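Side-chain contact in thioesterase domain-containing protein (Pseudomonas aeruginosa, PDB 3F1T), which belongs to the hotdog-fold thioesterase superfamily and probably hydrolyses acyl-CoA thioesters, perhaps 1,4-dihydroxy-2-naphthoyl-CoA: residues R108-P111 with N112-F115. Sequence-based numbering, arbitrary orientation.
Sequences RVTP and NVIF
One face of the Phe115 ring carries the guanidinium of Arg108, whose NH1 stands 3.5 Å above the ring plane, over its centre; Arg108 O and Thr110 CG2 lie at the ring edge. The two groups do not stack flat: their planes are 77° apart, and the guanidinium presents an edge to the ring. This cation-pi pair, with Arg108 CZ 4.9 Å from the ring centroid, sits in a beta hairpin of the hotdog fold, where strand 100-109 turns tightly through Pro111 and Asn112 into strand 113-121. Arg108 reaches the ring by a bend at its third torsion (chi3 -62°), which folds an otherwise extended chain back over its neighbour. NH2 is held by the carbonyl of Tyr90 of a third subunit, and Leu84 of the second subunit packs on both Arg108 and Phe115, so the pair belongs to a subunit interface. The backbones beneath form an antiparallel hydrogen-bonded pair: Phe115 N gives a nearly straight bond to Arg108 O (2.8 Å), whereas the return bond from Arg108 N to Phe115 O is weak at 3.3 Å. On the other face of the sheet, Val109 CG1 meets Ile114 CG1 at 4.3 Å, both side chains also touching Val74. Pro111 packs on Asn112 of the second subunit, and Asn112 on Pro111 of that subunit; a magnesium ion lies close to the Thr110 side chain. Two donors of Thr110 grip Val113 O at the turn. Thr110 N bonds to Val113 O at 2.8 Å; the first torsion of Thr110 swings its hydroxyl toward the turn, where OG1 adds a longer bond to Val113 O at 3.2 Å, tilted 20° from the carbonyl plane.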
loop_
_atom_site.group_PDB
_atom_site.type_symbol
_atom_site.label_atom_id
_atom_site.label_comp_id
_atom_site.label_asym_id
_atom_site.label_seq_id
_atom_site.Cartn_x
_atom_site.Cartn_y
_atom_site.Cartn_z
ATOM N N ARG B 108 11.214 5.236 11.514
ATOM C CA ARG B 108 12.424 5.638 10.804
ATOM C C ARG B 108 12.407 7.108 10.422
ATOM O O ARG B 108 11.381 7.639 9.964
ATOM C CB ARG B 108 12.648 4.791 9.547
ATOM C CG ARG B 108 14.052 4.976 8.963
ATOM C CD ARG B 108 14.174 4.387 7.582
ATOM N NE ARG B 108 13.953 2.944 7.598
ATOM C CZ ARG B 108 12.868 2.360 7.111
ATOM N NH1 ARG B 108 11.950 3.095 6.493
ATOM N NH2 ARG B 108 12.752 1.039 7.149
ATOM N N VAL B 109 13.554 7.753 10.617
ATOM C CA VAL B 109 13.754 9.160 10.283
ATOM C C VAL B 109 14.989 9.289 9.411
ATOM O O VAL B 109 16.071 8.885 9.808
ATOM C CB VAL B 109 13.967 10.012 11.546
ATOM C CG1 VAL B 109 14.146 11.478 11.176
ATOM C CG2 VAL B 109 12.781 9.842 12.504
ATOM N N THR B 110 14.804 9.767 8.184
ATOM C CA THR B 110 15.921 10.198 7.353
ATOM C C THR B 110 15.971 11.731 7.311
ATOM O O THR B 110 15.140 12.388 7.929
ATOM C CB THR B 110 15.815 9.605 5.929
ATOM O OG1 THR B 110 14.797 10.291 5.189
ATOM C CG2 THR B 110 15.455 8.121 5.985
ATOM N N PRO B 111 17.008 12.303 6.676
ATOM C CA PRO B 111 17.110 13.751 6.636
ATOM C C PRO B 111 15.864 14.481 6.118
ATOM O O PRO B 111 15.544 15.564 6.619
ATOM C CB PRO B 111 18.312 13.978 5.726
ATOM C CG PRO B 111 19.186 12.819 6.019
ATOM C CD PRO B 111 18.255 11.658 6.226
ATOM N N ASN B 112 15.133 13.881 5.179
ATOM C CA ASN B 112 13.947 14.540 4.615
ATOM C C ASN B 112 12.637 13.751 4.666
ATOM O O ASN B 112 11.590 14.251 4.257
ATOM C CB ASN B 112 14.221 15.044 3.198
ATOM C CG ASN B 112 15.203 16.206 3.175
ATOM O OD1 ASN B 112 14.881 17.308 3.625
ATOM N ND2 ASN B 112 16.443 15.932 2.788
ATOM N N VAL B 113 12.672 12.549 5.229
ATOM C CA VAL B 113 11.483 11.708 5.266
ATOM C C VAL B 113 11.340 11.070 6.642
ATOM O O VAL B 113 12.335 10.699 7.270
ATOM C CB VAL B 113 11.549 10.594 4.201
ATOM C CG1 VAL B 113 10.214 9.867 4.115
ATOM C CG2 VAL B 113 11.953 11.155 2.850
ATOM N N ILE B 114 10.113 11.051 7.154
ATOM C CA ILE B 114 9.787 10.307 8.378
ATOM C C ILE B 114 8.759 9.242 8.080
ATOM O O ILE B 114 7.864 9.457 7.269
ATOM C CB ILE B 114 9.217 11.224 9.466
ATOM C CG1 ILE B 114 10.212 12.355 9.750
ATOM C CG2 ILE B 114 8.907 10.422 10.729
ATOM C CD1 ILE B 114 9.764 13.319 10.814
ATOM N N PHE B 115 9.051 8.035 8.549
ATOM C CA PHE B 115 8.204 6.867 8.339
ATOM C C PHE B 115 7.553 6.482 9.663
ATOM O O PHE B 115 8.211 6.417 10.702
ATOM C CB PHE B 115 9.043 5.681 7.849
ATOM C CG PHE B 115 9.671 5.891 6.490
ATOM C CD1 PHE B 115 10.875 6.571 6.360
ATOM C CD2 PHE B 115 9.050 5.413 5.342
ATOM C CE1 PHE B 115 11.459 6.750 5.119
ATOM C CE2 PHE B 115 9.638 5.582 4.093
ATOM C CZ PHE B 115 10.850 6.251 3.992
#